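PDB 6Z3U: RING-type domain-containing protein from Chaetomium thermophilum, which probably activates the cyclin-dependent kinase of the CAK complex, in which this C-terminal MAT1-family piece binds both the kinase and its cyclin. Local coordinates for residues Y16-E21 with Y46-M51. Numbering follows the deposited sequence.
Sequences YRVREE and YISRAM
Tyr16 to Arg19 run extended, in the loop ahead of helix 25-31, along one side of helix 43-55; Val18 CA and Ser48 CA, 6.3 Å apart, are the closest pair of CA atoms across the contact. Tyr16 holds CG in the crowded position between its backbone N and carbonyl carbon (chi1 73°), which lays the ring over the backbone at Met51. Met51 O sits over the ring centre, 3.9 Å above the plane, while Tyr16 CE2 rests 3.8 Å from Met51 CB. Phe55, one turn further along the helix, also meets this ring. Arg17 starts its side chain away from the helix and offers its carbonyl O, 4.1 Å from Met51 CE. Val18 splits its methyls: CG1, anti to the backbone N, reaches Ile47 CG2 at 4.2 Å and Ser48 OG at 3.8 Å, while CG2 packs 3.9 Å from Met51 CB and lies at the edge of the Tyr16 ring. Ser48 OG is satisfied by Leu44 O. Within the loop, a weak hydrogen bond runs from Arg19 NH2 to Arg17 O (3.5 Å), but the guanidinium's chief partner is Glu198 of the cyclin chain, in a salt bridge. With no hydrogen bond between the segments, apolar contacts round Met51 and Val18 join loop to helix without directional bonds, and the same patch serves both the chain's own fold and, through Arg19 and Met51, the CAK assembly.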
ATOM      1  N   TYR C  16     -10.061   1.487 -21.950  1.00 58.19           N
ATOM      2  CA  TYR C  16     -10.254   0.051 -21.825  1.00 62.26           C
ATOM      3  C   TYR C  16     -11.576  -0.228 -21.129  1.00 59.73           C
ATOM      4  O   TYR C  16     -12.182   0.654 -20.516  1.00 62.43           O
ATOM      5  CB  TYR C  16      -9.097  -0.606 -21.060  1.00 61.13           C
ATOM      6  CG  TYR C  16      -9.094  -0.328 -19.573  1.00 61.25           C
ATOM      7  CD1 TYR C  16      -8.456   0.792 -19.056  1.00 58.56           C
ATOM      8  CD2 TYR C  16      -9.716  -1.195 -18.683  1.00 56.27           C
ATOM      9  CE1 TYR C  16      -8.446   1.048 -17.699  1.00 49.18           C
ATOM     10  CE2 TYR C  16      -9.710  -0.948 -17.324  1.00 51.19           C
ATOM     11  CZ  TYR C  16      -9.072   0.172 -16.838  1.00 47.75           C
ATOM     12  OH  TYR C  16      -9.066   0.422 -15.484  1.00 45.85           O
ATOM     13  N   ARG C  17     -12.016  -1.479 -21.243  1.00 57.21           N
ATOM     14  CA  ARG C  17     -13.252  -1.948 -20.633  1.00 58.27           C
ATOM     15  C   ARG C  17     -13.070  -3.382 -20.164  1.00 58.93           C
ATOM     16  O   ARG C  17     -12.594  -4.231 -20.923  1.00 61.79           O
ATOM     17  CB  ARG C  17     -14.414  -1.827 -21.624  1.00 62.79           C
ATOM     18  CG  ARG C  17     -14.185  -2.556 -22.942  1.00 83.00           C
ATOM     19  CD  ARG C  17     -15.221  -2.149 -23.983  1.00 94.91           C
ATOM     20  NE  ARG C  17     -15.075  -2.881 -25.239  1.00 92.81           N
ATOM     21  CZ  ARG C  17     -14.295  -2.490 -26.246  1.00103.05           C
ATOM     22  NH1 ARG C  17     -13.588  -1.370 -26.152  1.00113.14           N
ATOM     23  NH2 ARG C  17     -14.224  -3.217 -27.352  1.00104.51           N
ATOM     24  N   VAL C  18     -13.450  -3.643 -18.914  1.00 63.31           N
ATOM     25  CA  VAL C  18     -13.299  -4.960 -18.302  1.00 64.50           C
ATOM     26  C   VAL C  18     -14.574  -5.740 -18.605  1.00 55.76           C
ATOM     27  O   VAL C  18     -15.607  -5.541 -17.964  1.00 58.67           O
ATOM     28  CB  VAL C  18     -13.042  -4.858 -16.797  1.00 51.07           C
ATOM     29  CG1 VAL C  18     -13.041  -6.239 -16.156  1.00 50.46           C
ATOM     30  CG2 VAL C  18     -11.725  -4.144 -16.529  1.00 49.45           C
ATOM     31  N   ARG C  19     -14.497  -6.641 -19.579  1.00 57.83           N
ATOM     32  CA  ARG C  19     -15.642  -7.427 -20.010  1.00 60.15           C
ATOM     33  C   ARG C  19     -15.522  -8.865 -19.520  1.00 70.85           C
ATOM     34  O   ARG C  19     -14.474  -9.311 -19.043  1.00 58.11           O
ATOM     35  CB  ARG C  19     -15.805  -7.380 -21.539  1.00 63.36           C
ATOM     36  CG  ARG C  19     -14.534  -7.574 -22.357  1.00 74.95           C
ATOM     37  CD  ARG C  19     -14.251  -6.363 -23.244  1.00 74.39           C
ATOM     38  NE  ARG C  19     -13.476  -6.714 -24.433  1.00 73.23           N
ATOM     39  CZ  ARG C  19     -12.153  -6.621 -24.535  1.00 86.22           C
ATOM     40  NH1 ARG C  19     -11.558  -6.969 -25.667  1.00 73.84           N
ATOM     41  NH2 ARG C  19     -11.422  -6.183 -23.516  1.00 84.54           N
ATOM     42  N   GLU C  20     -16.640  -9.587 -19.641  1.00 65.97           N
ATOM     43  CA  GLU C  20     -16.754 -10.916 -19.052  1.00 62.30           C
ATOM     44  C   GLU C  20     -15.836 -11.927 -19.727  1.00 65.46           C
ATOM     45  O   GLU C  20     -15.449 -12.920 -19.101  1.00 64.91           O
ATOM     46  CB  GLU C  20     -18.211 -11.380 -19.134  1.00 74.33           C
ATOM     47  CG  GLU C  20     -18.480 -12.777 -18.598  1.00 81.17           C
ATOM     48  CD  GLU C  20     -19.947 -13.166 -18.709  1.00 73.80           C
ATOM     49  OE1 GLU C  20     -20.232 -14.346 -19.003  1.00 69.66           O
ATOM     50  OE2 GLU C  20     -20.814 -12.287 -18.519  1.00 78.43           O
ATOM     51  N   GLU C  21     -15.479 -11.703 -20.992  1.00 69.45           N
ATOM     52  CA  GLU C  21     -14.699 -12.686 -21.733  1.00 71.87           C
ATOM     53  C   GLU C  21     -13.230 -12.720 -21.333  1.00 70.20           C
ATOM     54  O   GLU C  21     -12.518 -13.644 -21.741  1.00 74.05           O
ATOM     55  CB  GLU C  21     -14.796 -12.413 -23.238  1.00 75.90           C
ATOM     56  CG  GLU C  21     -14.079 -11.148 -23.684  1.00 75.26           C
ATOM     57  CD  GLU C  21     -14.271 -10.855 -25.159  1.00 91.39           C
ATOM     58  OE1 GLU C  21     -15.290 -10.224 -25.513  1.00103.93           O
ATOM     59  OE2 GLU C  21     -13.402 -11.254 -25.963  1.00 88.76           O
ATOM     60  N   TYR C  46      -9.347  -9.198  -9.467  1.00 55.28           N
ATOM     61  CA  TYR C  46      -7.985  -9.350  -9.974  1.00 53.02           C
ATOM     62  C   TYR C  46      -7.892  -8.910 -11.430  1.00 47.62           C
ATOM     63  O   TYR C  46      -6.980  -8.167 -11.810  1.00 47.26           O
ATOM     64  CB  TYR C  46      -7.522 -10.799  -9.815  1.00 44.92           C
ATOM     65  CG  TYR C  46      -6.187 -11.093 -10.467  1.00 45.92           C
ATOM     66  CD1 TYR C  46      -4.997 -10.815  -9.806  1.00 46.27           C
ATOM     67  CD2 TYR C  46      -6.113 -11.657 -11.734  1.00 49.81           C
ATOM     68  CE1 TYR C  46      -3.774 -11.082 -10.389  1.00 44.85           C
ATOM     69  CE2 TYR C  46      -4.892 -11.929 -12.326  1.00 43.47           C
ATOM     70  CZ  TYR C  46      -3.725 -11.639 -11.648  1.00 45.26           C
ATOM     71  OH  TYR C  46      -2.503 -11.908 -12.225  1.00 49.45           O
ATOM     72  N   ILE C  47      -8.820  -9.379 -12.268  1.00 48.33           N
ATOM     73  CA  ILE C  47      -8.829  -8.966 -13.668  1.00 45.03           C
ATOM     74  C   ILE C  47      -8.968  -7.453 -13.769  1.00 51.42           C
ATOM     75  O   ILE C  47      -8.275  -6.800 -14.557  1.00 59.50           O
ATOM     76  CB  ILE C  47      -9.957  -9.686 -14.432  1.00 47.06           C
ATOM     77  CG1 ILE C  47      -9.744 -11.203 -14.404  1.00 53.75           C
ATOM     78  CG2 ILE C  47     -10.036  -9.173 -15.865  1.00 49.10           C
ATOM     79  CD1 ILE C  47     -10.915 -12.005 -14.943  1.00 49.70           C
ATOM     80  N   SER C  48      -9.866  -6.874 -12.968  1.00 48.79           N
ATOM     81  CA  SER C  48     -10.016  -5.424 -12.955  1.00 46.44           C
ATOM     82  C   SER C  48      -8.743  -4.740 -12.483  1.00 46.99           C
ATOM     83  O   SER C  48      -8.409  -3.650 -12.958  1.00 50.21           O
ATOM     84  CB  SER C  48     -11.188  -5.031 -12.058  1.00 47.53           C
ATOM     85  OG  SER C  48     -12.374  -5.699 -12.446  1.00 50.79           O
ATOM     86  N   ARG C  49      -8.025  -5.364 -11.547  1.00 48.99           N
ATOM     87  CA  ARG C  49      -6.785  -4.785 -11.042  1.00 40.84           C
ATOM     88  C   ARG C  49      -5.697  -4.803 -12.106  1.00 41.92           C
ATOM     89  O   ARG C  49      -4.953  -3.827 -12.258  1.00 40.55           O
ATOM     90  CB  ARG C  49      -6.349  -5.548  -9.791  1.00 42.17           C
ATOM     91  CG  ARG C  49      -5.098  -5.032  -9.096  1.00 44.82           C
ATOM     92  CD  ARG C  49      -5.066  -5.517  -7.650  1.00 38.01           C
ATOM     93  NE  ARG C  49      -3.715  -5.679  -7.119  1.00 35.64           N
ATOM     94  CZ  ARG C  49      -2.940  -4.679  -6.713  1.00 35.25           C
ATOM     95  NH1 ARG C  49      -1.730  -4.932  -6.236  1.00 46.49           N
ATOM     96  NH2 ARG C  49      -3.365  -3.426  -6.795  1.00 35.31           N
ATOM     97  N   ALA C  50      -5.597  -5.900 -12.861  1.00 51.17           N
ATOM     98  CA  ALA C  50      -4.581  -5.997 -13.903  1.00 47.61           C
ATOM     99  C   ALA C  50      -4.858  -5.019 -15.039  1.00 44.40           C
ATOM    100  O   ALA C  50      -3.954  -4.309 -15.495  1.00 49.17           O
ATOM    101  CB  ALA C  50      -4.516  -7.429 -14.434  1.00 56.95           C
ATOM    102  N   MET C  51      -6.109  -4.964 -15.505  1.00 50.77           N
ATOM    103  CA  MET C  51      -6.445  -4.103 -16.634  1.00 53.82           C
ATOM    104  C   MET C  51      -6.183  -2.635 -16.315  1.00 51.93           C
ATOM    105  O   MET C  51      -5.704  -1.881 -17.171  1.00 51.60           O
ATOM    106  CB  MET C  51      -7.906  -4.313 -17.028  1.00 50.38           C
ATOM    107  CG  MET C  51      -8.189  -5.679 -17.632  1.00 53.30           C
ATOM    108  SD  MET C  51      -7.441  -5.897 -19.256  1.00 61.31           S
ATOM    109  CE  MET C  51      -8.640  -5.064 -20.294  1.00 61.71           C
TER